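Local coordinates for ecto-NAD+ glycohydrolase (CD38 molecule) (Bos taurus, PDB 3GC6), which belongs to the CD38 family of ecto-enzymes, with a largely helical part joined to a part built on a four-stranded parallel sheet, at residues 115-120 with 145-150; 55-60 with 120-126. The protein carries 1 engineered substitution. All blocks are in the same frame, centred on the assembly; numbering follows the deposited sequence.

Contact 1 (115-120 with 145-150); sequences ADGLRW and YLSVFW
Trp-120 reaches across to the first turns of helix 145-159 and touches Leu-146, Phe-149 and, more loosely, Tyr-145 and Trp-150. CG is set between the backbone N and the carbonyl carbon (chi1 63°), a torsion that helps bring the benzo end of the indole to the helix. CB and CD1 lie against the Phe-55 ring. Next comes NE1, 3.9 Å from Tyr-145 O, though its hydrogen bond goes to Tyr-68 OH. Further out, Trp-120 CZ2 lies 3.6 Å from Phe-149 CB, and the benzo edge points into the phenyl face in a T-shaped pair, planes at 80°. At the far end Leu-146 CD1 sits over one face, 3.4 Å from Trp-120 CH2, in a CH-pi contact. Leu-146 CG is anti to its backbone N (chi1 171°), which swings the fork of the side chain toward the loop, CD1 onto the indole and CD2 toward Arg-119. Nearer the turn, Ala-115 CB touches two rings, 3.4 Å from Phe-149 CE2 and 3.7 Å from Trp-150 CZ2, where Phe-149 already lies on the face of Trp-150. Water does the polar work. One molecule gives its protons to Ala-115 O and Leu-118 O, the first and last residues of a type II turn, and accepts Trp-150 NE1 at 2.9 Å, which helps hold the Trp-150 indole. A second links Trp-120 O to Leu-146 N. Phe-20 and Phe-51 also meet the Trp-120 ring, so the contact forms part of an aromatic cluster where a type II turn leaving helix 110-115 docks on helix 145-159.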
loop_
_atom_site.group_PDB
_atom_site.type_symbol
_atom_site.label_atom_id
_atom_site.label_comp_id
_atom_site.label_asym_id
_atom_site.label_seq_id
_atom_site.Cartn_x
_atom_site.Cartn_y
_atom_site.Cartn_z
ATOM N N ALA A 115 -3.475 -16.231 1.654
ATOM C CA ALA A 115 -3.906 -17.609 1.398
ATOM C C ALA A 115 -4.359 -18.366 2.639
ATOM O O ALA A 115 -5.021 -19.371 2.535
ATOM C CB ALA A 115 -2.748 -18.355 0.717
ATOM N N ASP A 116 -4.033 -17.861 3.833
ATOM C CA ASP A 116 -4.263 -18.624 5.058
ATOM C C ASP A 116 -5.730 -19.020 5.176
ATOM O O ASP A 116 -6.616 -18.149 5.094
ATOM C CB ASP A 116 -3.895 -17.745 6.262
ATOM C CG ASP A 116 -3.765 -18.543 7.566
ATOM O OD1 ASP A 116 -3.695 -19.775 7.541
ATOM O OD2 ASP A 116 -3.709 -17.882 8.620
ATOM N N GLY A 117 -5.969 -20.318 5.374
ATOM C CA GLY A 117 -7.335 -20.807 5.566
ATOM C C GLY A 117 -8.166 -20.973 4.311
ATOM O O GLY A 117 -9.299 -21.484 4.394
ATOM N N LEU A 118 -7.636 -20.568 3.156
ATOM C CA LEU A 118 -8.400 -20.680 1.914
ATOM C C LEU A 118 -8.112 -21.992 1.166
ATOM O O LEU A 118 -7.106 -22.689 1.426
ATOM C CB LEU A 118 -8.122 -19.514 0.969
ATOM C CG LEU A 118 -8.215 -18.126 1.598
ATOM C CD1 LEU A 118 -8.051 -17.024 0.531
ATOM C CD2 LEU A 118 -9.566 -17.974 2.317
ATOM N N ARG A 119 -9.025 -22.309 0.246
ATOM C CA ARG A 119 -8.905 -23.443 -0.665
ATOM C C ARG A 119 -9.055 -22.914 -2.079
ATOM O O ARG A 119 -9.809 -21.973 -2.319
ATOM C CB ARG A 119 -10.019 -24.457 -0.381
ATOM C CG ARG A 119 -10.037 -24.974 1.051
ATOM C CD ARG A 119 -8.743 -25.695 1.350
ATOM N NE ARG A 119 -8.684 -26.277 2.687
ATOM C CZ ARG A 119 -9.145 -27.482 2.997
ATOM N NH1 ARG A 119 -9.712 -28.239 2.062
ATOM N NH2 ARG A 119 -9.038 -27.933 4.243
ATOM N N TRP A 120 -8.331 -23.511 -3.024
ATOM C CA TRP A 120 -8.547 -23.148 -4.400
ATOM C C TRP A 120 -8.048 -24.201 -5.342
ATOM O O TRP A 120 -7.113 -24.957 -5.042
ATOM C CB TRP A 120 -7.867 -21.818 -4.719
ATOM C CG TRP A 120 -6.325 -21.842 -4.581
ATOM C CD1 TRP A 120 -5.419 -22.096 -5.557
ATOM C CD2 TRP A 120 -5.568 -21.601 -3.382
ATOM N NE1 TRP A 120 -4.122 -22.016 -5.064
ATOM C CE2 TRP A 120 -4.194 -21.714 -3.724
ATOM C CE3 TRP A 120 -5.913 -21.311 -2.059
ATOM C CZ2 TRP A 120 -3.178 -21.532 -2.798
ATOM C CZ3 TRP A 120 -4.900 -21.114 -1.138
ATOM C CH2 TRP A 120 -3.550 -21.218 -1.514
ATOM N N TYR A 145 -2.510 -27.422 -6.673
ATOM C CA TYR A 145 -2.112 -26.028 -6.534
ATOM C C TYR A 145 -2.082 -25.512 -5.076
ATOM O O TYR A 145 -1.247 -24.646 -4.731
ATOM C CB TYR A 145 -2.963 -25.126 -7.471
ATOM C CG TYR A 145 -2.416 -25.225 -8.874
ATOM C CD1 TYR A 145 -2.939 -26.126 -9.804
ATOM C CD2 TYR A 145 -1.289 -24.493 -9.233
ATOM C CE1 TYR A 145 -2.362 -26.241 -11.090
ATOM C CE2 TYR A 145 -0.704 -24.589 -10.492
ATOM C CZ TYR A 145 -1.251 -25.460 -11.425
ATOM O OH TYR A 145 -0.632 -25.561 -12.649
ATOM N N LEU A 146 -2.961 -26.032 -4.222
ATOM C CA LEU A 146 -2.968 -25.572 -2.820
ATOM C C LEU A 146 -1.721 -26.078 -2.088
ATOM O O LEU A 146 -0.969 -25.308 -1.490
ATOM C CB LEU A 146 -4.274 -25.996 -2.131
ATOM C CG LEU A 146 -4.357 -25.790 -0.618
ATOM C CD1 LEU A 146 -4.135 -24.356 -0.294
ATOM C CD2 LEU A 146 -5.742 -26.277 -0.103
ATOM N N SER A 147 -1.465 -27.381 -2.178
ATOM C CA SER A 147 -0.300 -27.980 -1.523
ATOM C C SER A 147 1.014 -27.416 -2.061
ATOM O O SER A 147 1.931 -27.070 -1.283
ATOM C CB SER A 147 -0.332 -29.514 -1.725
ATOM O OG SER A 147 -1.480 -30.064 -1.103
ATOM N N VAL A 148 1.116 -27.308 -3.393
ATOM C CA VAL A 148 2.334 -26.800 -4.006
ATOM C C VAL A 148 2.601 -25.331 -3.619
ATOM O O VAL A 148 3.745 -24.929 -3.370
ATOM C CB VAL A 148 2.344 -27.049 -5.525
ATOM C CG1 VAL A 148 3.494 -26.308 -6.164
ATOM C CG2 VAL A 148 2.442 -28.556 -5.752
ATOM N N PHE A 149 1.550 -24.523 -3.513
ATOM C CA PHE A 149 1.712 -23.133 -3.062
ATOM C C PHE A 149 2.421 -23.116 -1.701
ATOM O O PHE A 149 3.414 -22.398 -1.492
ATOM C CB PHE A 149 0.345 -22.465 -2.912
ATOM C CG PHE A 149 0.410 -21.133 -2.234
ATOM C CD1 PHE A 149 0.736 -19.974 -2.955
ATOM C CD2 PHE A 149 0.166 -21.037 -0.876
ATOM C CE1 PHE A 149 0.794 -18.693 -2.287
ATOM C CE2 PHE A 149 0.231 -19.790 -0.219
ATOM C CZ PHE A 149 0.534 -18.637 -0.933
ATOM N N TRP A 150 1.901 -23.886 -0.747
ATOM C CA TRP A 150 2.481 -23.795 0.608
ATOM C C TRP A 150 3.899 -24.381 0.618
ATOM O O TRP A 150 4.742 -23.950 1.404
ATOM C CB TRP A 150 1.559 -24.478 1.623
ATOM C CG TRP A 150 0.345 -23.653 1.867
ATOM C CD1 TRP A 150 -0.930 -23.936 1.465
ATOM C CD2 TRP A 150 0.273 -22.405 2.573
ATOM N NE1 TRP A 150 -1.801 -22.930 1.862
ATOM C CE2 TRP A 150 -1.069 -21.970 2.539
ATOM C CE3 TRP A 150 1.224 -21.586 3.197
ATOM C CZ2 TRP A 150 -1.486 -20.764 3.157
ATOM C CZ3 TRP A 150 0.821 -20.398 3.783
ATOM C CH2 TRP A 150 -0.523 -19.986 3.766
HETATM O O HOH W 1 -4.592 -22.179 2.345
HETATM O O HOH W 2 -5.637 -27.305 -5.301
#

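Contact 2 (55-60 with 120-126); sequences FISKDP and WCGEPGS
Two type II beta turns, Phe-55 to Lys-58 and Glu-123 to Ser-126, lie against each other here, the first leading out of helix 44-55. Their backbones come close enough for two CA-H...O contacts: Ser-57 CA points at Glu-123 O (3.3 Å, 164° at the hydrogen) and Pro-124 CA at Ser-57 O (3.5 Å). Two waters fill in as well. One donates to Phe-55 O and Lys-58 O and weakly accepts the Gly-122 N-H; the other accepts the N-H groups of Ser-57 and Glu-123 and donates to Ser-126 O. At the Gly-125 end, in one of the two deposited conformers of Ser-57, Gly-125 N makes a weak hydrogen bond to Ser-57 OG. The prolines meet through their ring carbons, Pro-60 CD lying 3.8 Å from Pro-124 CD. Pro-60 CG is 3.5 Å from Gly-122 O. Phe-55 closes the inner end. Its chi1 of 73° turns the ring toward 120-122: Trp-120 CD1 stands over the centre of one face, 3.5 Å above the plane, and Gly-122 N lies at the ring edge. The opposite face carries Ile-56 CG1. The indole and phenyl planes make 51°, an inclined edge-to-face pair. Glu-123 is salt-bridged to Arg-10, and Cys-121 is tied to Cys-134 by a disulfide, so this water-bridged pair of turns belongs to the disulfide-braced loop region beyond the helical part.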
loop_
_atom_site.group_PDB
_atom_site.type_symbol
_atom_site.label_atom_id
_atom_site.label_comp_id
_atom_site.label_asym_id
_atom_site.label_seq_id
_atom_site.Cartn_x
_atom_site.Cartn_y
_atom_site.Cartn_z
ATOM N N PHE A 55 -2.888 -20.793 -11.446
ATOM C CA PHE A 55 -3.622 -22.072 -11.402
ATOM C C PHE A 55 -4.858 -22.178 -12.307
ATOM O O PHE A 55 -5.318 -23.292 -12.641
ATOM C CB PHE A 55 -3.995 -22.462 -9.943
ATOM C CG PHE A 55 -5.103 -21.626 -9.344
ATOM C CD1 PHE A 55 -6.425 -22.049 -9.396
ATOM C CD2 PHE A 55 -4.812 -20.408 -8.756
ATOM C CE1 PHE A 55 -7.453 -21.277 -8.865
ATOM C CE2 PHE A 55 -5.849 -19.608 -8.215
ATOM C CZ PHE A 55 -7.168 -20.062 -8.263
ATOM N N ILE A 56 -5.438 -21.038 -12.680
ATOM C CA ILE A 56 -6.718 -21.083 -13.397
ATOM C C ILE A 56 -6.585 -21.787 -14.748
ATOM O O ILE A 56 -5.614 -21.548 -15.465
ATOM C CB ILE A 56 -7.316 -19.654 -13.531
ATOM C CG1 ILE A 56 -7.892 -19.180 -12.188
ATOM C CG2 ILE A 56 -8.397 -19.615 -14.625
ATOM C CD1 ILE A 56 -9.208 -19.865 -11.827
ATOM N N SER A 57 -7.547 -22.673 -15.030
ATOM C CA SER A 57 -7.669 -23.369 -16.322
ATOM C C SER A 57 -6.584 -24.424 -16.538
ATOM O O SER A 57 -6.472 -24.995 -17.647
ATOM C CB SER A 57 -7.722 -22.381 -17.506
ATOM O OG SER A 57 -8.430 -22.929 -18.620
ATOM N N LYS A 58 -5.826 -24.738 -15.491
ATOM C CA LYS A 58 -4.769 -25.737 -15.599
ATOM C C LYS A 58 -5.208 -27.068 -14.986
ATOM O O LYS A 58 -6.153 -27.116 -14.189
ATOM C CB LYS A 58 -3.492 -25.206 -14.936
ATOM C CG LYS A 58 -2.962 -23.965 -15.618
ATOM C CD LYS A 58 -1.684 -23.507 -14.971
ATOM C CE LYS A 58 -1.317 -22.180 -15.532
ATOM N NZ LYS A 58 -0.092 -21.657 -14.878
ATOM N N ASP A 59 -4.513 -28.132 -15.366
ATOM C CA ASP A 59 -4.713 -29.472 -14.789
ATOM C C ASP A 59 -4.474 -29.343 -13.279
ATOM O O ASP A 59 -3.364 -29.011 -12.845
ATOM C CB ASP A 59 -3.696 -30.427 -15.411
ATOM C CG ASP A 59 -3.857 -31.869 -14.922
ATOM O OD1 ASP A 59 -4.332 -32.068 -13.784
ATOM O OD2 ASP A 59 -3.530 -32.799 -15.708
ATOM N N PRO A 60 -5.516 -29.574 -12.466
ATOM C CA PRO A 60 -5.372 -29.328 -11.007
ATOM C C PRO A 60 -4.466 -30.302 -10.281
ATOM O O PRO A 60 -4.181 -30.092 -9.084
ATOM C CB PRO A 60 -6.811 -29.386 -10.466
ATOM C CG PRO A 60 -7.638 -29.907 -11.592
ATOM C CD PRO A 60 -6.903 -29.863 -12.876
ATOM N N TRP A 120 -8.331 -23.511 -3.024
ATOM C CA TRP A 120 -8.547 -23.148 -4.400
ATOM C C TRP A 120 -8.048 -24.201 -5.342
ATOM O O TRP A 120 -7.113 -24.957 -5.042
ATOM C CB TRP A 120 -7.867 -21.818 -4.719
ATOM C CG TRP A 120 -6.325 -21.842 -4.581
ATOM C CD1 TRP A 120 -5.419 -22.096 -5.557
ATOM C CD2 TRP A 120 -5.568 -21.601 -3.382
ATOM N NE1 TRP A 120 -4.122 -22.016 -5.064
ATOM C CE2 TRP A 120 -4.194 -21.714 -3.724
ATOM C CE3 TRP A 120 -5.913 -21.311 -2.059
ATOM C CZ2 TRP A 120 -3.178 -21.532 -2.798
ATOM C CZ3 TRP A 120 -4.900 -21.114 -1.138
ATOM C CH2 TRP A 120 -3.550 -21.218 -1.514
ATOM N N CYS A 121 -8.720 -24.255 -6.476
ATOM C CA CYS A 121 -8.284 -25.076 -7.609
ATOM C C CYS A 121 -9.085 -24.628 -8.827
ATOM O O CYS A 121 -10.144 -23.993 -8.680
ATOM C CB CYS A 121 -8.463 -26.580 -7.321
ATOM S SG CYS A 121 -10.216 -27.167 -7.167
ATOM N N GLY A 122 -8.579 -24.964 -10.010
ATOM C CA GLY A 122 -9.272 -24.654 -11.252
ATOM C C GLY A 122 -9.696 -25.909 -11.987
ATOM O O GLY A 122 -9.653 -27.016 -11.449
ATOM N N GLU A 123 -10.072 -25.727 -13.250
ATOM C CA GLU A 123 -10.618 -26.817 -14.050
ATOM C C GLU A 123 -10.170 -26.517 -15.485
ATOM O O GLU A 123 -10.300 -25.393 -15.931
ATOM C CB GLU A 123 -12.146 -26.791 -13.922
ATOM C CG GLU A 123 -12.891 -27.651 -14.944
ATOM C CD GLU A 123 -12.917 -29.123 -14.611
ATOM O OE1 GLU A 123 -12.245 -29.583 -13.654
ATOM O OE2 GLU A 123 -13.628 -29.849 -15.338
ATOM N N PRO A 124 -9.621 -27.505 -16.194
ATOM C CA PRO A 124 -9.172 -27.214 -17.570
ATOM C C PRO A 124 -10.357 -26.750 -18.428
ATOM O O PRO A 124 -11.463 -27.264 -18.294
ATOM C CB PRO A 124 -8.615 -28.550 -18.053
ATOM C CG PRO A 124 -8.156 -29.232 -16.773
ATOM C CD PRO A 124 -9.210 -28.839 -15.740
ATOM N N GLY A 125 -10.137 -25.718 -19.236
ATOM C CA GLY A 125 -11.202 -25.166 -20.095
ATOM C C GLY A 125 -12.178 -24.219 -19.410
ATOM O O GLY A 125 -13.180 -23.766 -20.016
ATOM N N SER A 126 -11.889 -23.906 -18.147
ATOM C CA SER A 126 -12.715 -22.992 -17.369
ATOM C C SER A 126 -11.879 -21.824 -16.845
ATOM O O SER A 126 -10.718 -22.014 -16.428
ATOM C CB SER A 126 -13.344 -23.726 -16.177
ATOM O OG SER A 126 -13.999 -22.820 -15.309
HETATM O O HOH W 3 -6.263 -25.695 -11.852
HETATM O O HOH W 4 -10.167 -22.963 -13.920
#

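In the fold
Starting from the N terminus, the chain leaves helix 44-55 through 55-60, then runs through helix 69-74, strand 85-88 and helices 91-101 and 110-115. It reaches 115-120 and, directly after, 120-126, where contact 2 closes the long loop back to 55-60. A shorter excursion with strand 133-134 follows before 145-150 starts helix 145-159 and contact 1 closes that loop onto 115-120. The segments alternate along the sequence, so the two closures cross; they share Trp-120. Tyr-145 of contact 1 also packs on Phe-55 and Lys-58 of contact 2. Together they tie the ends of three helices, 44-55, 110-115 and 145-159, to the loops between them.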